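Local coordinates for cellulase (Rhodothermus marinus, PDB 3B7M), which probably cleaves internal beta-1,4-glucosidic bonds of cellulose, as a family 12 endoglucanase engineered to be active at moderate temperature while remaining thermostable, at residues Y96-A101 against L191-G196; G41-T46 against P60-A65; I117-N122 against Y157-P162; G129-T134 against T141-Y146. All coordinates share one frame; numbering follows the deposited sequence.

Interaction 1 of 4, residues Y96-A101 against L191-G196; sequences YDIFFA and LSVQTG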
loop_
_atom_site.group_PDB
_atom_site.type_symbol
_atom_site.label_atom_id
_atom_site.label_comp_id
_atom_site.label_asym_id
_atom_site.label_seq_id
_atom_site.Cartn_x
_atom_site.Cartn_y
_atom_site.Cartn_z
ATOM N N TYR A 96 -2.077 -2.497 0.525
ATOM C CA TYR A 96 -2.305 -1.055 0.387
ATOM C C TYR A 96 -1.493 -0.263 1.393
ATOM O O TYR A 96 -1.232 -0.739 2.507
ATOM C CB TYR A 96 -3.771 -0.706 0.617
ATOM C CG TYR A 96 -4.626 -0.927 -0.599
ATOM C CD1 TYR A 96 -5.069 -2.204 -0.933
ATOM C CD2 TYR A 96 -4.984 0.132 -1.424
ATOM C CE1 TYR A 96 -5.849 -2.413 -2.058
ATOM C CE2 TYR A 96 -5.766 -0.074 -2.553
ATOM C CZ TYR A 96 -6.197 -1.356 -2.851
ATOM O OH TYR A 96 -6.972 -1.594 -3.968
ATOM N N ASP A 97 -1.119 0.952 0.999
ATOM C CA ASP A 97 -0.454 1.898 1.880
ATOM C C ASP A 97 -1.113 3.263 1.664
ATOM O O ASP A 97 -1.138 3.783 0.540
ATOM C CB ASP A 97 1.037 1.951 1.538
ATOM C CG ASP A 97 1.927 2.311 2.732
ATOM O OD1 ASP A 97 1.424 2.562 3.849
ATOM O OD2 ASP A 97 3.161 2.327 2.530
ATOM N N ILE A 98 -1.681 3.819 2.725
ATOM C CA ILE A 98 -2.385 5.095 2.656
ATOM C C ILE A 98 -1.720 6.095 3.607
ATOM O O ILE A 98 -1.523 5.794 4.797
ATOM C CB ILE A 98 -3.883 4.942 3.008
ATOM C CG1 ILE A 98 -4.503 3.766 2.212
ATOM C CG2 ILE A 98 -4.621 6.233 2.706
ATOM C CD1 ILE A 98 -5.957 3.449 2.543
ATOM N N PHE A 99 -1.366 7.272 3.089
ATOM C CA PHE A 99 -0.633 8.253 3.899
ATOM C C PHE A 99 -1.439 9.488 4.296
ATOM O O PHE A 99 -2.146 10.075 3.467
ATOM C CB PHE A 99 0.665 8.660 3.205
ATOM C CG PHE A 99 1.707 7.586 3.229
ATOM C CD1 PHE A 99 2.501 7.394 4.365
ATOM C CD2 PHE A 99 1.889 6.749 2.130
ATOM C CE1 PHE A 99 3.467 6.385 4.396
ATOM C CE2 PHE A 99 2.859 5.739 2.151
ATOM C CZ PHE A 99 3.646 5.557 3.282
ATOM N N PHE A 100 -1.324 9.855 5.575
ATOM C CA PHE A 100 -1.997 11.016 6.150
ATOM C C PHE A 100 -0.972 11.937 6.766
ATOM O O PHE A 100 0.007 11.472 7.353
ATOM C CB PHE A 100 -2.969 10.605 7.253
ATOM C CG PHE A 100 -3.996 9.606 6.816
ATOM C CD1 PHE A 100 -3.704 8.248 6.810
ATOM C CD2 PHE A 100 -5.250 10.018 6.403
ATOM C CE1 PHE A 100 -4.663 7.312 6.404
ATOM C CE2 PHE A 100 -6.205 9.086 5.997
ATOM C CZ PHE A 100 -5.901 7.734 6.011
ATOM N N ALA A 101 -1.208 13.244 6.655
ATOM C CA ALA A 101 -0.356 14.231 7.305
ATOM C C ALA A 101 -1.183 15.403 7.824
ATOM O O ALA A 101 -2.170 15.821 7.194
ATOM C CB ALA A 101 0.713 14.720 6.345
ATOM N N LEU A 191 -3.241 12.100 1.795
ATOM C CA LEU A 191 -2.294 12.496 0.751
ATOM C C LEU A 191 -2.268 11.588 -0.477
ATOM O O LEU A 191 -2.234 12.063 -1.626
ATOM C CB LEU A 191 -0.883 12.593 1.335
ATOM C CG LEU A 191 -0.601 13.659 2.405
ATOM C CD1 LEU A 191 0.878 13.657 2.736
ATOM C CD2 LEU A 191 -1.038 15.050 1.963
ATOM N N SER A 192 -2.247 10.278 -0.241
ATOM C CA SER A 192 -2.148 9.325 -1.335
ATOM C C SER A 192 -2.639 7.942 -0.954
ATOM O O SER A 192 -2.718 7.595 0.238
ATOM C CB SER A 192 -0.698 9.224 -1.826
ATOM O OG SER A 192 0.167 8.895 -0.757
ATOM N N VAL A 193 -2.954 7.160 -1.984
ATOM C CA VAL A 193 -3.353 5.769 -1.825
ATOM C C VAL A 193 -2.493 4.972 -2.778
ATOM O O VAL A 193 -2.499 5.238 -3.993
ATOM C CB VAL A 193 -4.828 5.535 -2.212
ATOM C CG1 VAL A 193 -5.142 4.025 -2.215
ATOM C CG2 VAL A 193 -5.770 6.302 -1.272
ATOM N N GLN A 194 -1.766 3.998 -2.241
ATOM C CA GLN A 194 -0.917 3.129 -3.055
ATOM C C GLN A 194 -1.283 1.685 -2.807
ATOM O O GLN A 194 -1.761 1.357 -1.724
ATOM C CB GLN A 194 0.547 3.273 -2.650
ATOM C CG GLN A 194 1.017 4.669 -2.362
ATOM C CD GLN A 194 2.464 4.691 -1.976
ATOM O OE1 GLN A 194 2.870 4.042 -1.026
ATOM N NE2 GLN A 194 3.259 5.437 -2.716
ATOM N N THR A 195 -1.030 0.819 -3.789
ATOM C CA THR A 195 -1.005 -0.609 -3.521
ATOM C C THR A 195 0.148 -1.257 -4.294
ATOM O O THR A 195 0.591 -0.733 -5.316
ATOM C CB THR A 195 -2.326 -1.295 -3.858
ATOM O OG1 THR A 195 -2.393 -2.547 -3.162
ATOM C CG2 THR A 195 -2.459 -1.530 -5.381
ATOM N N GLY A 196 0.622 -2.388 -3.790
ATOM C CA GLY A 196 1.687 -3.141 -4.429
ATOM C C GLY A 196 2.188 -4.220 -3.486
ATOM O O GLY A 196 1.431 -4.723 -2.658
#

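Interaction 2 of 4, residues G41-T46 against P60-A65; sequences GNFTIT and PNIQFA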
loop_
_atom_site.group_PDB
_atom_site.type_symbol
_atom_site.label_atom_id
_atom_site.label_comp_id
_atom_site.label_asym_id
_atom_site.label_seq_id
_atom_site.Cartn_x
_atom_site.Cartn_y
_atom_site.Cartn_z
ATOM N N GLY A 41 -1.527 0.655 -16.142
ATOM C CA GLY A 41 -0.732 0.629 -14.913
ATOM C C GLY A 41 -0.473 -0.767 -14.344
ATOM O O GLY A 41 0.176 -0.902 -13.299
ATOM N N ASN A 42 -0.998 -1.791 -15.017
ATOM C CA ASN A 42 -0.769 -3.170 -14.633
ATOM C C ASN A 42 0.737 -3.436 -14.649
ATOM O O ASN A 42 1.439 -2.970 -15.553
ATOM C CB ASN A 42 -1.441 -4.145 -15.619
ATOM C CG ASN A 42 -2.969 -4.050 -15.626
ATOM O OD1 ASN A 42 -3.591 -3.359 -14.810
ATOM N ND2 ASN A 42 -3.584 -4.774 -16.561
ATOM N N PHE A 43 1.241 -4.164 -13.658
ATOM C CA PHE A 43 2.654 -4.519 -13.684
ATOM C C PHE A 43 2.961 -5.923 -13.203
ATOM O O PHE A 43 2.233 -6.491 -12.380
ATOM C CB PHE A 43 3.536 -3.453 -12.995
ATOM C CG PHE A 43 3.346 -3.352 -11.507
ATOM C CD1 PHE A 43 4.104 -4.139 -10.635
ATOM C CD2 PHE A 43 2.436 -2.448 -10.974
ATOM C CE1 PHE A 43 3.940 -4.040 -9.270
ATOM C CE2 PHE A 43 2.273 -2.334 -9.608
ATOM C CZ PHE A 43 3.034 -3.121 -8.749
ATOM N N THR A 44 4.040 -6.481 -13.745
ATOM C CA THR A 44 4.555 -7.783 -13.343
ATOM C C THR A 44 5.975 -7.580 -12.866
ATOM O O THR A 44 6.762 -6.923 -13.537
ATOM C CB THR A 44 4.579 -8.751 -14.541
ATOM O OG1 THR A 44 3.249 -8.880 -15.056
ATOM C CG2 THR A 44 5.130 -10.155 -14.141
ATOM N N ILE A 45 6.294 -8.137 -11.701
ATOM C CA ILE A 45 7.674 -8.182 -11.259
ATOM C C ILE A 45 8.428 -9.278 -12.040
ATOM O O ILE A 45 8.192 -10.476 -11.849
ATOM C CB ILE A 45 7.777 -8.387 -9.729
ATOM C CG1 ILE A 45 6.856 -7.381 -9.016
ATOM C CG2 ILE A 45 9.239 -8.213 -9.275
ATOM C CD1 ILE A 45 6.767 -7.536 -7.511
ATOM N N THR A 46 9.321 -8.855 -12.926
ATOM C CA THR A 46 10.032 -9.787 -13.797
ATOM C C THR A 46 11.369 -10.196 -13.192
ATOM O O THR A 46 11.937 -11.226 -13.571
ATOM C CB THR A 46 10.297 -9.173 -15.191
ATOM O OG1 THR A 46 10.960 -7.925 -15.017
ATOM C CG2 THR A 46 8.998 -8.955 -15.963
ATOM N N PRO A 60 7.443 -2.074 -4.837
ATOM C CA PRO A 60 7.003 -1.575 -6.144
ATOM C C PRO A 60 5.498 -1.389 -6.052
ATOM O O PRO A 60 4.818 -2.217 -5.448
ATOM C CB PRO A 60 7.342 -2.724 -7.097
ATOM C CG PRO A 60 7.358 -3.968 -6.202
ATOM C CD PRO A 60 7.947 -3.466 -4.912
ATOM N N ASN A 61 4.982 -0.294 -6.599
ATOM C CA ASN A 61 3.603 0.077 -6.305
ATOM C C ASN A 61 2.953 0.928 -7.374
ATOM O O ASN A 61 3.632 1.539 -8.196
ATOM C CB ASN A 61 3.521 0.786 -4.943
ATOM C CG ASN A 61 4.130 2.169 -4.967
ATOM O OD1 ASN A 61 3.430 3.145 -5.199
ATOM N ND2 ASN A 61 5.439 2.260 -4.744
ATOM N N ILE A 62 1.626 0.960 -7.363
ATOM C CA ILE A 62 0.887 1.935 -8.151
ATOM C C ILE A 62 0.212 2.910 -7.186
ATOM O O ILE A 62 -0.364 2.490 -6.174
ATOM C CB ILE A 62 -0.122 1.263 -9.125
ATOM C CG1 ILE A 62 -0.890 2.319 -9.937
ATOM C CG2 ILE A 62 -1.034 0.276 -8.380
ATOM C CD1 ILE A 62 -1.581 1.754 -11.205
ATOM N N GLN A 63 0.298 4.205 -7.488
ATOM C CA GLN A 63 -0.109 5.244 -6.547
ATOM C C GLN A 63 -1.107 6.203 -7.175
ATOM O O GLN A 63 -0.946 6.576 -8.336
ATOM C CB GLN A 63 1.127 6.050 -6.091
ATOM C CG GLN A 63 0.794 7.208 -5.173
ATOM C CD GLN A 63 1.961 8.144 -4.911
ATOM O OE1 GLN A 63 2.572 8.098 -3.847
ATOM N NE2 GLN A 63 2.253 9.022 -5.871
ATOM N N PHE A 64 -2.126 6.581 -6.402
ATOM C CA PHE A 64 -3.007 7.703 -6.725
ATOM C C PHE A 64 -2.701 8.811 -5.724
ATOM O O PHE A 64 -2.888 8.626 -4.515
ATOM C CB PHE A 64 -4.498 7.291 -6.645
ATOM C CG PHE A 64 -5.471 8.434 -6.871
ATOM C CD1 PHE A 64 -5.523 9.100 -8.097
ATOM C CD2 PHE A 64 -6.357 8.829 -5.859
ATOM C CE1 PHE A 64 -6.430 10.154 -8.309
ATOM C CE2 PHE A 64 -7.263 9.886 -6.056
ATOM C CZ PHE A 64 -7.297 10.553 -7.280
ATOM N N ALA A 65 -2.172 9.930 -6.222
ATOM C CA ALA A 65 -1.937 11.106 -5.388
ATOM C C ALA A 65 -3.220 11.916 -5.419
ATOM O O ALA A 65 -3.785 12.132 -6.494
ATOM C CB ALA A 65 -0.775 11.917 -5.915
#

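Interaction 3 of 4, residues I117-N122 against Y157-P162; sequences IWLNKN and YVRTTP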
loop_
_atom_site.group_PDB
_atom_site.type_symbol
_atom_site.label_atom_id
_atom_site.label_comp_id
_atom_site.label_asym_id
_atom_site.label_seq_id
_atom_site.Cartn_x
_atom_site.Cartn_y
_atom_site.Cartn_z
ATOM N N ILE A 117 -3.258 -2.037 4.474
ATOM C CA ILE A 117 -4.264 -3.085 4.393
ATOM C C ILE A 117 -3.622 -4.233 3.659
ATOM O O ILE A 117 -3.299 -4.116 2.477
ATOM C CB ILE A 117 -5.517 -2.591 3.671
ATOM C CG1 ILE A 117 -6.043 -1.321 4.355
ATOM C CG2 ILE A 117 -6.587 -3.702 3.571
ATOM C CD1 ILE A 117 -7.197 -0.627 3.611
ATOM N N TRP A 118 -3.409 -5.329 4.381
ATOM C CA TRP A 118 -2.749 -6.512 3.859
ATOM C C TRP A 118 -3.811 -7.486 3.378
ATOM O O TRP A 118 -4.689 -7.891 4.147
ATOM C CB TRP A 118 -1.924 -7.193 4.964
ATOM C CG TRP A 118 -0.711 -6.435 5.445
ATOM C CD1 TRP A 118 -0.577 -5.082 5.571
ATOM C CD2 TRP A 118 0.514 -7.006 5.932
ATOM N NE1 TRP A 118 0.667 -4.772 6.077
ATOM C CE2 TRP A 118 1.354 -5.937 6.308
ATOM C CE3 TRP A 118 0.994 -8.316 6.052
ATOM C CZ2 TRP A 118 2.643 -6.135 6.807
ATOM C CZ3 TRP A 118 2.275 -8.515 6.559
ATOM C CH2 TRP A 118 3.087 -7.425 6.926
ATOM N N LEU A 119 -3.710 -7.862 2.110
ATOM C CA LEU A 119 -4.666 -8.763 1.478
ATOM C C LEU A 119 -4.131 -10.189 1.364
ATOM O O LEU A 119 -4.908 -11.156 1.333
ATOM C CB LEU A 119 -5.040 -8.231 0.087
ATOM C CG LEU A 119 -5.723 -6.853 0.064
ATOM C CD1 LEU A 119 -6.071 -6.476 -1.367
ATOM C CD2 LEU A 119 -6.981 -6.859 0.930
ATOM N N ASN A 120 -2.808 -10.309 1.281
ATOM C CA ASN A 120 -2.153 -11.596 1.075
ATOM C C ASN A 120 -0.692 -11.487 1.464
ATOM O O ASN A 120 -0.157 -10.381 1.597
ATOM C CB ASN A 120 -2.285 -12.031 -0.399
ATOM C CG ASN A 120 -2.444 -13.552 -0.575
ATOM O OD1 ASN A 120 -3.179 -14.013 -1.450
ATOM N ND2 ASN A 120 -1.764 -14.317 0.244
ATOM N N LYS A 121 -0.058 -12.642 1.650
ATOM C CA LYS A 121 1.377 -12.742 1.912
ATOM C C LYS A 121 1.868 -14.175 1.713
ATOM O O LYS A 121 1.079 -15.107 1.582
ATOM C CB LYS A 121 1.715 -12.292 3.343
ATOM C CG LYS A 121 1.089 -13.155 4.459
ATOM C CD LYS A 121 1.312 -12.527 5.824
ATOM C CE LYS A 121 1.046 -13.528 6.943
ATOM N NZ LYS A 121 1.510 -13.006 8.264
ATOM N N ASN A 122 3.186 -14.330 1.714
ATOM C CA ASN A 122 3.825 -15.636 1.747
ATOM C C ASN A 122 5.070 -15.582 2.635
ATOM O O ASN A 122 5.784 -14.565 2.676
ATOM C CB ASN A 122 4.203 -16.089 0.336
ATOM C CG ASN A 122 4.588 -17.555 0.278
ATOM O OD1 ASN A 122 5.764 -17.902 0.130
ATOM N ND2 ASN A 122 3.602 -18.423 0.416
ATOM N N TYR A 157 -4.050 -3.340 8.912
ATOM C CA TYR A 157 -5.186 -4.260 8.950
ATOM C C TYR A 157 -4.816 -5.454 8.092
ATOM O O TYR A 157 -4.486 -5.297 6.913
ATOM C CB TYR A 157 -6.446 -3.578 8.401
ATOM C CG TYR A 157 -6.912 -2.406 9.244
ATOM C CD1 TYR A 157 -6.338 -1.134 9.097
ATOM C CD2 TYR A 157 -7.923 -2.572 10.190
ATOM C CE1 TYR A 157 -6.772 -0.055 9.884
ATOM C CE2 TYR A 157 -8.361 -1.512 10.980
ATOM C CZ TYR A 157 -7.778 -0.259 10.834
ATOM O OH TYR A 157 -8.228 0.784 11.611
ATOM N N VAL A 158 -4.829 -6.640 8.689
ATOM C CA VAL A 158 -4.407 -7.864 8.003
ATOM C C VAL A 158 -5.606 -8.794 7.898
ATOM O O VAL A 158 -6.115 -9.276 8.909
ATOM C CB VAL A 158 -3.237 -8.564 8.751
ATOM C CG1 VAL A 158 -2.732 -9.765 7.983
ATOM C CG2 VAL A 158 -2.087 -7.580 8.988
ATOM N N ARG A 159 -6.070 -9.006 6.671
ATOM C CA ARG A 159 -7.183 -9.910 6.391
ATOM C C ARG A 159 -6.905 -11.304 6.917
ATOM O O ARG A 159 -5.912 -11.902 6.551
ATOM C CB ARG A 159 -7.415 -9.977 4.887
ATOM C CG ARG A 159 -8.893 -10.020 4.508
ATOM C CD ARG A 159 -9.056 -10.110 3.019
ATOM N NE ARG A 159 -10.448 -9.915 2.593
ATOM C CZ ARG A 159 -11.313 -10.904 2.367
ATOM N NH1 ARG A 159 -10.944 -12.173 2.540
ATOM N NH2 ARG A 159 -12.551 -10.622 1.969
ATOM N N THR A 160 -7.776 -11.821 7.777
ATOM C CA THR A 160 -7.562 -13.164 8.352
ATOM C C THR A 160 -7.775 -14.243 7.301
ATOM O O THR A 160 -7.216 -15.334 7.405
ATOM C CB THR A 160 -8.478 -13.446 9.553
ATOM O OG1 THR A 160 -9.840 -13.308 9.137
ATOM C CG2 THR A 160 -8.226 -12.452 10.651
ATOM N N THR A 161 -8.607 -13.954 6.301
ATOM C CA THR A 161 -8.631 -14.805 5.115
ATOM C C THR A 161 -8.020 -14.136 3.878
ATOM O O THR A 161 -8.544 -13.130 3.387
ATOM C CB THR A 161 -9.979 -15.580 4.880
ATOM O OG1 THR A 161 -10.454 -15.381 3.542
ATOM C CG2 THR A 161 -11.024 -15.234 5.883
ATOM N N PRO A 162 -6.872 -14.662 3.419
ATOM C CA PRO A 162 -6.145 -14.079 2.285
ATOM C C PRO A 162 -6.999 -14.086 1.025
ATOM O O PRO A 162 -7.863 -14.962 0.850
ATOM C CB PRO A 162 -4.928 -15.008 2.106
ATOM C CG PRO A 162 -4.837 -15.818 3.372
ATOM C CD PRO A 162 -6.220 -15.877 3.943
#

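Interaction 4 of 4, residues G129-T134 against T141-Y146; sequences GSRVAT and TWEVWY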
loop_
_atom_site.group_PDB
_atom_site.type_symbol
_atom_site.label_atom_id
_atom_site.label_comp_id
_atom_site.label_asym_id
_atom_site.label_seq_id
_atom_site.Cartn_x
_atom_site.Cartn_y
_atom_site.Cartn_z
ATOM N N GLY A 129 4.598 -3.417 14.460
ATOM C CA GLY A 129 3.734 -3.004 15.572
ATOM C C GLY A 129 3.282 -4.145 16.453
ATOM O O GLY A 129 3.766 -5.270 16.325
ATOM N N SER A 130 2.365 -3.818 17.359
ATOM C CA SER A 130 1.778 -4.750 18.303
ATOM C C SER A 130 0.342 -5.089 17.826
ATOM O O SER A 130 -0.380 -4.196 17.353
ATOM C CB SER A 130 1.777 -4.120 19.724
ATOM O OG SER A 130 2.974 -3.371 20.029
ATOM N N ARG A 131 -0.061 -6.345 17.985
ATOM C CA ARG A 131 -1.416 -6.767 17.629
ATOM C C ARG A 131 -2.401 -6.317 18.710
ATOM O O ARG A 131 -2.304 -6.758 19.853
ATOM C CB ARG A 131 -1.457 -8.290 17.424
ATOM C CG ARG A 131 -2.872 -8.891 17.284
ATOM C CD ARG A 131 -2.838 -10.257 16.589
ATOM N NE ARG A 131 -1.706 -11.073 17.021
ATOM C CZ ARG A 131 -1.245 -12.124 16.349
ATOM N NH1 ARG A 131 -1.823 -12.503 15.210
ATOM N NH2 ARG A 131 -0.202 -12.800 16.815
ATOM N N VAL A 132 -3.348 -5.451 18.351
ATOM C CA VAL A 132 -4.194 -4.784 19.355
ATOM C C VAL A 132 -5.657 -5.195 19.367
ATOM O O VAL A 132 -6.333 -5.021 20.381
ATOM C CB VAL A 132 -4.110 -3.219 19.294
ATOM C CG1 VAL A 132 -2.731 -2.740 19.721
ATOM C CG2 VAL A 132 -4.450 -2.697 17.914
ATOM N N ALA A 133 -6.157 -5.723 18.249
ATOM C CA ALA A 133 -7.576 -6.020 18.132
ATOM C C ALA A 133 -7.893 -6.861 16.901
ATOM O O ALA A 133 -7.022 -7.129 16.062
ATOM C CB ALA A 133 -8.382 -4.720 18.096
ATOM N N THR A 134 -9.152 -7.274 16.826
ATOM C CA THR A 134 -9.743 -7.863 15.636
ATOM C C THR A 134 -11.009 -7.070 15.389
ATOM O O THR A 134 -11.705 -6.685 16.337
ATOM C CB THR A 134 -10.079 -9.350 15.855
ATOM O OG1 THR A 134 -8.896 -10.038 16.270
ATOM C CG2 THR A 134 -10.563 -9.982 14.589
ATOM N N THR A 141 -13.007 -10.014 8.202
ATOM C CA THR A 141 -12.361 -9.920 9.495
ATOM C C THR A 141 -10.885 -9.513 9.309
ATOM O O THR A 141 -10.214 -9.978 8.388
ATOM C CB THR A 141 -12.495 -11.270 10.210
ATOM O OG1 THR A 141 -13.885 -11.567 10.337
ATOM C CG2 THR A 141 -11.874 -11.250 11.584
ATOM N N TRP A 142 -10.404 -8.629 10.174
ATOM C CA TRP A 142 -9.055 -8.059 10.063
ATOM C C TRP A 142 -8.396 -8.030 11.431
ATOM O O TRP A 142 -9.053 -7.682 12.414
ATOM C CB TRP A 142 -9.142 -6.625 9.531
ATOM C CG TRP A 142 -9.934 -6.506 8.276
ATOM C CD1 TRP A 142 -11.299 -6.423 8.161
ATOM C CD2 TRP A 142 -9.420 -6.488 6.944
ATOM N NE1 TRP A 142 -11.662 -6.353 6.837
ATOM C CE2 TRP A 142 -10.526 -6.391 6.069
ATOM C CE3 TRP A 142 -8.127 -6.531 6.402
ATOM C CZ2 TRP A 142 -10.379 -6.334 4.684
ATOM C CZ3 TRP A 142 -7.982 -6.491 5.018
ATOM C CH2 TRP A 142 -9.104 -6.384 4.176
ATOM N N GLU A 143 -7.118 -8.409 11.498
ATOM C CA GLU A 143 -6.301 -8.137 12.676
ATOM C C GLU A 143 -5.798 -6.708 12.562
ATOM O O GLU A 143 -5.397 -6.276 11.472
ATOM C CB GLU A 143 -5.059 -9.028 12.747
ATOM C CG GLU A 143 -5.264 -10.514 12.698
ATOM C CD GLU A 143 -3.925 -11.264 12.727
ATOM O OE1 GLU A 143 -2.928 -10.782 12.102
ATOM O OE2 GLU A 143 -3.879 -12.341 13.371
ATOM N N VAL A 144 -5.793 -5.998 13.685
ATOM C CA VAL A 144 -5.325 -4.627 13.733
ATOM C C VAL A 144 -3.988 -4.641 14.459
ATOM O O VAL A 144 -3.871 -5.195 15.552
ATOM C CB VAL A 144 -6.328 -3.690 14.470
ATOM C CG1 VAL A 144 -5.870 -2.223 14.398
ATOM C CG2 VAL A 144 -7.738 -3.832 13.874
ATOM N N TRP A 145 -2.988 -4.038 13.821
ATOM C CA TRP A 145 -1.662 -3.895 14.384
ATOM C C TRP A 145 -1.371 -2.407 14.482
ATOM O O TRP A 145 -1.755 -1.626 13.597
ATOM C CB TRP A 145 -0.610 -4.573 13.500
ATOM C CG TRP A 145 -0.788 -6.065 13.351
ATOM C CD1 TRP A 145 -1.755 -6.714 12.627
ATOM C CD2 TRP A 145 0.019 -7.085 13.947
ATOM N NE1 TRP A 145 -1.592 -8.070 12.733
ATOM C CE2 TRP A 145 -0.508 -8.327 13.535
ATOM C CE3 TRP A 145 1.133 -7.069 14.791
ATOM C CZ2 TRP A 145 0.044 -9.545 13.935
ATOM C CZ3 TRP A 145 1.681 -8.288 15.192
ATOM C CH2 TRP A 145 1.135 -9.506 14.762
ATOM N N TYR A 146 -0.681 -2.018 15.544
ATOM C CA TYR A 146 -0.363 -0.616 15.758
ATOM C C TYR A 146 1.072 -0.423 16.232
ATOM O O TYR A 146 1.542 -1.125 17.132
ATOM C CB TYR A 146 -1.351 0.025 16.741
ATOM C CG TYR A 146 -1.067 1.484 17.011
ATOM C CD1 TYR A 146 -1.265 2.438 16.018
ATOM C CD2 TYR A 146 -0.589 1.912 18.258
ATOM C CE1 TYR A 146 -1.003 3.778 16.242
ATOM C CE2 TYR A 146 -0.320 3.271 18.498
ATOM C CZ TYR A 146 -0.535 4.191 17.478
ATOM O OH TYR A 146 -0.282 5.534 17.662
#

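Interaction 1 of 4, residues Y96-A101 against L191-G196
Tyr96 and Thr195 meet across strands 91-101 and 189-199, antiparallel neighbours in the larger sheet of a family 12 jelly roll. The tight side is the buried face bearing Tyr96, Ile98, Val193 and Thr195, which packs on strand 207-215 of the other sheet. Thr195 CB stands over the Tyr96 ring, 3.8 Å from its centroid and only 6° off the normal, a CH-pi contact; Val193 CG1 lies at the ring's edge, 4.0 Å from Tyr96 CD2. Tyrosine suits this interior place because its phenol OH is hydrogen-bonded to Thr80. An alanine here would probably open a gap beside Thr195 and leave the Thr80 hydroxyl without its mate. The opposite face is looser: Phe99 and Gln194 are partly exposed, consistent with the substrate cleft that family 12 enzymes form on the concave side of this sheet. There Gln194 NE2 is held by Gln63, while Gln194 OE1 reaches the edge of the phenylalanine ring, in its plane and 3.6 Å from Phe99 CE2.

Interaction 2 of 4, residues G41-T46 against P60-A65
In the apolar interior of the beta sandwich, Phe43 and Ile45 reach across to Pro60 and Ile62 without a hydrogen bond between the segments. Phe43 CG sits between its backbone N and carbonyl carbon (chi1 68°), a rotamer that sends the ring over to the backbone of 60-62. Its far end does the touching: Phe43 CZ lies 3.9 Å from Pro60 O, and Phe43 CE2 is 4.0 Å from Ile62 N. A large flat ring suits this place, since it can bridge from one layer to the other. The layers are those of the jelly roll: strand 43-48 belongs to the smaller, antiparallel sheet and strand 61-65 to the larger one. Beside the ring, Ile45 CD1 touches Pro60 CG at 3.8 Å, the two side chains crossing at about a right angle; Ile34 backs both. At the other end Ile62, with CG1 anti to the backbone N (chi1 180°), brings its CD1 to 3.8 Å from Gly41 O. Glycine fits there twice over: its backbone angles would jam a CB against the preceding carbonyl oxygen, and that CB would also run into Ile62 CD1. Asn61 points away from this packing, its ND2 bonded to the carbonyl oxygen of Tyr59.

Interaction 3 of 4, residues I117-N122 against Y157-P162
Trp118 and Val158, paired on two parallel strands, lie side by side and point the same way. Val158 CG2 comes over one face of the indole, toward its rim, 4.3 Å from the centroid of the five-membered ring and 26° off the normal, a CH-pi contact. Valine suits the place: its branch puts CG2 over the indole and CG1 by Trp118 CB. The backbones are joined by two nearly straight bonds, Trp118 N to Tyr157 O at 2.8 Å and Arg159 N to Trp118 O at 3.1 Å. Beyond them the 157-162 segment turns: Arg159 NH1 donates to Thr161 O at 2.7 Å, in the guanidinium plane, bracing the turn. Pro162 then returns to the strand, its ring crossing the Asn120 side chain at about a right angle, beside the classic bulge where Leu119 and Asn120 both face Ala94. Ile117 and Tyr157 take the other face, toward helix 171-181, where Tyr157 OH bonds Asp177 and its ring meets Phe174 edge-to-face; strands 91-101 and 140-148 flank the pair.

Interaction 4 of 4, residues G129-T134 against T141-Y146
Arg131 and Glu143 form a salt bridge across the two strands, Arg131 NH1 lying 2.8 Å from Glu143 OE2. The carboxylate oxygen is near the guanidinium plane, but the nitrogen comes from above the carboxylate plane, the two groups being turned 87° apart. The other oxygen, Glu143 OE1, accepts the indole N-H of Trp145 at 3.1 Å, so one glutamate is gripped by two donors. In the backbone Val132 N bonds Val144 O, and Val144 N bonds Ala133 O. Arginine suits its place twice, because its aliphatic part covers Trp145: Arg131 CB sits over the six-membered ring, 3.7 Å from its centroid and 4° off the normal, while the guanidinium lies beyond the ring, tilted 38° to it, with Trp145 CZ2 over one of its faces. An alanine in place of Trp145 would probably leave the arginine chain without its platform and Glu143 OE1 without the indole N-H, so that only Arg131 of the two donors remains. On the other side of the sheet Val132 CG2 packs on Val144 CG1 at 3.8 Å. Toward the turn of the hairpin, Thr134 CG2 meets Thr141 CG2 at 3.5 Å. At the far end Gly129 passes so near Tyr146 O that a CB would collide with it. Val132 and Ala133 both face Val144, the classic bulge of a beta hairpin at the edge of the jelly roll's larger sheet.

How the interactions relate
All four contacts reach the nine-stranded sheet. Interaction 1 lies nearest its middle; on one side Thr195 O probably accepts a hydrogen bond from Ile62 N, 2.9 Å away, tying it to interaction 2, and on the other Tyr96 N bonds Ile117 O at 2.8 Å, tying it to interaction 3. Interaction 3 passes on to interaction 4 through Val158 N and Glu143 O, 2.9 Å apart, and Trp142 packs against Ile117. The centres of interactions 2 and 4 are about 27 Å apart, on opposite sides of the chain's centre. Interaction 2 instead joins this sheet to the smaller one. On the probable cleft side, Asp97 lies close to Glu114 of strand 112-122, which runs into interaction 3.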